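Local coordinates for protein pyruvate kinase (PDB 6QXL) that catalyses, probably as in other pyruvate kinases, the transfer of a phosphoryl group from phosphoenolpyruvate to ADP, yielding pyruvate and ATP in the last step of glycolysis, at residues A[365-370]-A[391-396]; A[375-380]-A[455-460]. One frame throughout, in Å; residues are numbered along the deposited sequence.

Interaction 1: A[365-370]-A[391-396]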
loop_
_atom_site.group_PDB
_atom_site.type_symbol
_atom_site.label_atom_id
_atom_site.label_comp_id
_atom_site.label_asym_id
_atom_site.label_seq_id
_atom_site.Cartn_x
_atom_site.Cartn_y
_atom_site.Cartn_z
ATOM N N LEU A 365 9.055 17.578 11.288
ATOM C CA LEU A 365 8.744 16.339 10.576
ATOM C C LEU A 365 9.993 15.524 10.298
ATOM O O LEU A 365 9.989 14.303 10.465
ATOM C CB LEU A 365 7.982 16.626 9.302
ATOM C CG LEU A 365 6.618 17.259 9.609
ATOM C CD1 LEU A 365 5.863 17.665 8.379
ATOM C CD2 LEU A 365 5.750 16.326 10.467
ATOM N N ALA A 366 11.078 16.208 9.927
ATOM C CA ALA A 366 12.318 15.518 9.622
ATOM C C ALA A 366 12.893 14.814 10.840
ATOM O O ALA A 366 13.514 13.756 10.716
ATOM C CB ALA A 366 13.324 16.494 9.046
ATOM N N SER A 367 12.677 15.392 12.019
ATOM C CA SER A 367 13.157 14.791 13.256
ATOM C C SER A 367 12.367 13.550 13.607
ATOM O O SER A 367 12.944 12.542 14.033
ATOM C CB SER A 367 13.077 15.788 14.414
ATOM O OG SER A 367 13.756 16.986 14.111
ATOM N N MET A 368 11.047 13.613 13.445
ATOM C CA MET A 368 10.233 12.419 13.722
ATOM C C MET A 368 10.575 11.290 12.766
ATOM O O MET A 368 10.734 10.139 13.198
ATOM C CB MET A 368 8.757 12.743 13.683
ATOM C CG MET A 368 8.348 13.754 14.744
ATOM S SD MET A 368 8.968 13.391 16.398
ATOM C CE MET A 368 7.975 11.976 16.845
ATOM N N TYR A 369 10.751 11.621 11.480
ATOM C CA TYR A 369 11.256 10.642 10.518
ATOM C C TYR A 369 12.577 10.043 10.974
ATOM O O TYR A 369 12.736 8.827 11.011
ATOM C CB TYR A 369 11.420 11.278 9.156
ATOM C CG TYR A 369 12.130 10.428 8.132
ATOM C CD1 TYR A 369 11.440 9.444 7.419
ATOM C CD2 TYR A 369 13.480 10.628 7.852
ATOM C CE1 TYR A 369 12.085 8.693 6.459
ATOM C CE2 TYR A 369 14.110 9.893 6.857
ATOM C CZ TYR A 369 13.409 8.937 6.164
ATOM O OH TYR A 369 14.047 8.217 5.187
ATOM N N THR A 370 13.523 10.890 11.342
ATOM C CA THR A 370 14.829 10.393 11.732
ATOM C C THR A 370 14.742 9.508 12.971
ATOM O O THR A 370 15.314 8.419 13.007
ATOM C CB THR A 370 15.797 11.555 11.971
ATOM O OG1 THR A 370 15.886 12.324 10.775
ATOM C CG2 THR A 370 17.163 11.050 12.337
ATOM N N LEU A 391 4.736 20.852 19.196
ATOM C CA LEU A 391 3.385 20.587 18.747
ATOM C C LEU A 391 3.392 19.801 17.442
ATOM O O LEU A 391 2.702 18.791 17.323
ATOM C CB LEU A 391 2.609 21.888 18.575
ATOM C CG LEU A 391 1.216 21.763 17.939
ATOM C CD1 LEU A 391 0.288 20.974 18.812
ATOM C CD2 LEU A 391 0.616 23.113 17.683
ATOM N N ILE A 392 4.190 20.245 16.472
ATOM C CA ILE A 392 4.270 19.590 15.178
ATOM C C ILE A 392 4.894 18.204 15.343
ATOM O O ILE A 392 4.365 17.215 14.844
ATOM C CB ILE A 392 5.068 20.405 14.183
ATOM C CG1 ILE A 392 4.504 21.825 14.025
ATOM C CG2 ILE A 392 5.123 19.712 12.827
ATOM C CD1 ILE A 392 3.051 21.923 13.661
ATOM N N MET A 393 5.979 18.106 16.085
ATOM C CA MET A 393 6.596 16.799 16.285
ATOM C C MET A 393 5.571 15.777 16.784
ATOM O O MET A 393 5.527 14.649 16.296
ATOM C CB MET A 393 7.764 16.869 17.264
ATOM C CG MET A 393 8.941 17.706 16.786
ATOM S SD MET A 393 10.255 17.667 18.003
ATOM C CE MET A 393 11.532 18.558 17.141
ATOM N N SER A 394 4.717 16.195 17.715
ATOM C CA SER A 394 3.829 15.266 18.394
ATOM C C SER A 394 2.576 14.905 17.588
ATOM O O SER A 394 1.823 14.038 18.004
ATOM C CB SER A 394 3.461 15.823 19.766
ATOM O OG SER A 394 2.804 17.060 19.651
ATOM N N ARG A 395 2.371 15.549 16.435
ATOM C CA ARG A 395 1.359 15.090 15.485
ATOM C C ARG A 395 1.728 13.785 14.783
ATOM O O ARG A 395 0.889 13.180 14.167
ATOM C CB ARG A 395 1.084 16.122 14.399
ATOM C CG ARG A 395 0.704 17.523 14.833
ATOM C CD ARG A 395 -0.404 17.576 15.840
ATOM N NE ARG A 395 0.099 17.260 17.177
ATOM C CZ ARG A 395 -0.664 16.927 18.202
ATOM N NH1 ARG A 395 -1.988 16.850 18.067
ATOM N NH2 ARG A 395 -0.086 16.633 19.356
ATOM N N ILE A 396 2.974 13.353 14.874
ATOM C CA ILE A 396 3.441 12.178 14.158
ATOM C C ILE A 396 3.501 11.006 15.110
ATOM O O ILE A 396 4.045 11.112 16.202
ATOM C CB ILE A 396 4.845 12.448 13.567
ATOM C CG1 ILE A 396 4.813 13.644 12.626
ATOM C CG2 ILE A 396 5.373 11.247 12.838
ATOM C CD1 ILE A 396 3.823 13.501 11.507
#

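Interaction 2: A[375-380]-A[455-460]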
loop_
_atom_site.group_PDB
_atom_site.type_symbol
_atom_site.label_atom_id
_atom_site.label_comp_id
_atom_site.label_asym_id
_atom_site.label_seq_id
_atom_site.Cartn_x
_atom_site.Cartn_y
_atom_site.Cartn_z
ATOM N N PRO A 375 17.086 3.765 15.546
ATOM C CA PRO A 375 16.611 3.391 16.887
ATOM C C PRO A 375 17.586 3.721 18.024
ATOM O O PRO A 375 17.189 3.739 19.189
ATOM C CB PRO A 375 16.439 1.889 16.769
ATOM C CG PRO A 375 17.555 1.493 15.860
ATOM C CD PRO A 375 17.660 2.602 14.837
ATOM N N GLY A 376 18.846 4.007 17.692
ATOM C CA GLY A 376 19.788 4.544 18.654
ATOM C C GLY A 376 19.355 5.859 19.286
ATOM O O GLY A 376 19.851 6.216 20.362
ATOM N N ILE A 377 18.453 6.591 18.619
ATOM C CA ILE A 377 17.920 7.827 19.154
ATOM C C ILE A 377 16.926 7.526 20.270
ATOM O O ILE A 377 15.954 6.843 20.043
ATOM C CB ILE A 377 17.276 8.683 18.065
ATOM C CG1 ILE A 377 18.378 9.238 17.172
ATOM C CG2 ILE A 377 16.461 9.826 18.672
ATOM C CD1 ILE A 377 17.887 9.695 15.814
ATOM N N LYS A 378 17.198 8.052 21.460
ATOM C CA LYS A 378 16.401 7.783 22.633
ATOM C C LYS A 378 15.611 8.985 23.107
ATOM O O LYS A 378 14.802 8.850 24.029
ATOM C CB LYS A 378 17.297 7.294 23.776
ATOM C CG LYS A 378 18.109 6.045 23.463
ATOM C CD LYS A 378 17.267 4.797 23.231
ATOM C CE LYS A 378 18.193 3.619 22.998
ATOM N NZ LYS A 378 17.470 2.505 22.359
ATOM N N ALA A 379 15.842 10.152 22.525
ATOM C CA ALA A 379 15.103 11.341 22.922
ATOM C C ALA A 379 15.254 12.451 21.915
ATOM O O ALA A 379 16.175 12.444 21.128
ATOM C CB ALA A 379 15.554 11.826 24.300
ATOM N N ILE A 380 14.326 13.394 21.948
ATOM C CA ILE A 380 14.386 14.580 21.125
ATOM C C ILE A 380 14.400 15.797 22.016
ATOM O O ILE A 380 13.470 16.021 22.776
ATOM C CB ILE A 380 13.184 14.665 20.179
ATOM C CG1 ILE A 380 13.185 13.449 19.237
ATOM C CG2 ILE A 380 13.190 16.000 19.436
ATOM C CD1 ILE A 380 12.111 13.477 18.216
ATOM N N TRP A 455 22.063 8.011 21.509
ATOM C CA TRP A 455 22.021 9.163 20.618
ATOM C C TRP A 455 20.794 10.004 20.895
ATOM O O TRP A 455 19.841 9.553 21.494
ATOM C CB TRP A 455 21.979 8.698 19.163
ATOM C CG TRP A 455 23.196 8.037 18.694
ATOM C CD1 TRP A 455 23.554 6.731 18.889
ATOM C CD2 TRP A 455 24.213 8.631 17.920
ATOM N NE1 TRP A 455 24.766 6.475 18.279
ATOM C CE2 TRP A 455 25.195 7.629 17.677
ATOM C CE3 TRP A 455 24.415 9.918 17.410
ATOM C CZ2 TRP A 455 26.349 7.879 16.956
ATOM C CZ3 TRP A 455 25.574 10.174 16.692
ATOM C CH2 TRP A 455 26.521 9.147 16.458
ATOM N N VAL A 456 20.808 11.224 20.397
ATOM C CA VAL A 456 19.765 12.190 20.692
ATOM C C VAL A 456 19.624 13.138 19.512
ATOM O O VAL A 456 20.577 13.369 18.793
ATOM C CB VAL A 456 20.126 12.926 22.026
ATOM C CG1 VAL A 456 20.029 14.449 22.007
ATOM C CG2 VAL A 456 19.254 12.367 23.098
ATOM N N ILE A 457 18.449 13.713 19.370
ATOM C CA ILE A 457 18.225 14.736 18.349
ATOM C C ILE A 457 18.048 16.065 19.056
ATOM O O ILE A 457 17.315 16.146 20.039
ATOM C CB ILE A 457 16.975 14.455 17.491
ATOM C CG1 ILE A 457 17.239 13.257 16.588
ATOM C CG2 ILE A 457 16.588 15.673 16.664
ATOM C CD1 ILE A 457 16.068 12.869 15.716
ATOM N N LEU A 458 18.714 17.100 18.563
ATOM C CA LEU A 458 18.506 18.434 19.071
ATOM C C LEU A 458 18.020 19.296 17.941
ATOM O O LEU A 458 18.582 19.260 16.851
ATOM C CB LEU A 458 19.806 18.986 19.659
ATOM C CG LEU A 458 19.648 20.274 20.480
ATOM C CD1 LEU A 458 20.703 20.327 21.555
ATOM C CD2 LEU A 458 19.720 21.539 19.639
ATOM N N THR A 459 16.984 20.083 18.198
ATOM C CA THR A 459 16.504 21.057 17.221
ATOM C C THR A 459 16.529 22.436 17.817
ATOM O O THR A 459 16.287 22.610 19.015
ATOM C CB THR A 459 15.050 20.757 16.735
ATOM O OG1 THR A 459 14.110 20.936 17.805
ATOM C CG2 THR A 459 14.948 19.315 16.193
ATOM N N LYS A 460 16.808 23.419 16.978
ATOM C CA LYS A 460 16.869 24.804 17.407
ATOM C C LYS A 460 16.860 25.702 16.191
ATOM O O LYS A 460 16.807 25.225 15.052
ATOM C CB LYS A 460 18.125 25.046 18.232
ATOM C CG LYS A 460 19.405 24.935 17.446
ATOM C CD LYS A 460 20.634 25.303 18.280
ATOM C CE LYS A 460 21.803 25.399 17.290
ATOM N NZ LYS A 460 23.121 25.489 17.947
#

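Interaction 1: A[365-370]-A[391-396]
M368 and L365 meet M393 and I396 without any ring between them; the flat group of this region is the guanidinium of R395, which turns away from 365-370. L391 CD1 lies 4.0 Å above one of its faces, displaced toward the rim. At its edge, in plane, S394 OG accepts a nearly straight bond from R395 NH2 (2.9 Å, 170°), while NE, its partner tilted out of the plane, donates to L391 O. A salt bridge from NH2 ties R395 to D311 of the barrel domain.

Across the contact the grip is apolar, with no hydrogen bond. M368 curls around the end of the M393 carbonyl: CG comes to 3.3 Å from M393 O, and bends at chi2 (-48°) and chi3 (-71°) turn the chain back, leaving CE 3.7 Å from the same oxygen. M393 O also receives the I396 amide. The two methionine side chains cross at about a right angle, M368 SD resting 3.8 Å from M393 CB. M393 then extends beyond CG until CE reaches S367, whose hydroxyl is bonded to I363 O. On the other flank L365 CD2 sits 3.6 Å from both CG1 and CD1 of I396, and M368 CB meets I396 CG2 at 3.8 Å.

Everything that touches is buried, and both M368 and M393 also rest on I380 of strand 377-383. Two helices lying side by side on one face of a sheet, one of them within the crossover from strand 377-383 to strand 402-406, belong to the alpha/beta domain of pyruvate kinase.

Interaction 2: A[375-380]-A[455-460]
I377 and I380 pair with W455 and I457 in a parallel beta ladder broken by a beta bulge, at the heart of the mixed sheet of the alpha/beta domain. Between the two bridges, I377 with W455 and I380 with I457, strand 377-383 has one residue more than strand 455-461. K378 (psi -8°) departs from extended geometry and takes up the extra residue of the bulge. K378 N nevertheless donates to W455 O at 3.0 Å, and A379 O accepts I457 N.

The bulge puts I377 and I380 on the same face of the sheet, where W455 and I457 also point. I377 fills the notch between W455 and I457: its CG1 lies against W455 CB, and its CD1 pushes against CG1 and CD1 of I457, each at 3.7 Å, with I457 CG1 turned to face it, anti to the carbonyl carbon (chi1 -70°). I380 CG1 approaches I457 CB from beyond the bulge at 4.3 Å. Helix 359-373 packs over this face, T370 and A371 meeting I377. Outside this row, A379 CB nestles against V456 CG2 at 3.9 Å.

The indole of W455 leaves the pair, stacking with H477 and meeting F374, and reaches C359 of a second subunit. At the start of the ladder G376, without a side chain, leaves its O close beside W455: G376 O lies 3.5 Å from W455 CB, near the plane of the indole at its edge, and accepts W455 N at 3.1 Å from 38° above the carbonyl plane.

From the N terminus the segments come in the order 365-370, 375-380, 391-396 and 455-460, so the two contacts cross rather than nest. Interaction 1 closes a short loop of 20 residues that contains strand 377-383, and joins the helix before that strand to the helix after it. Interaction 2 closes a longer loop of 74 residues, taking in helix 388-394 and strands 402-406 and 421-425, and sets strand 455-461 beside strand 377-383. Their centres are about 12 Å apart, and they meet directly: S367 OG packs 3.3 Å from T459 CG2, and M393 CE lies 3.6 Å from T459 OG1. Helix layer and sheet are thereby joined, and both contacts reach a second subunit.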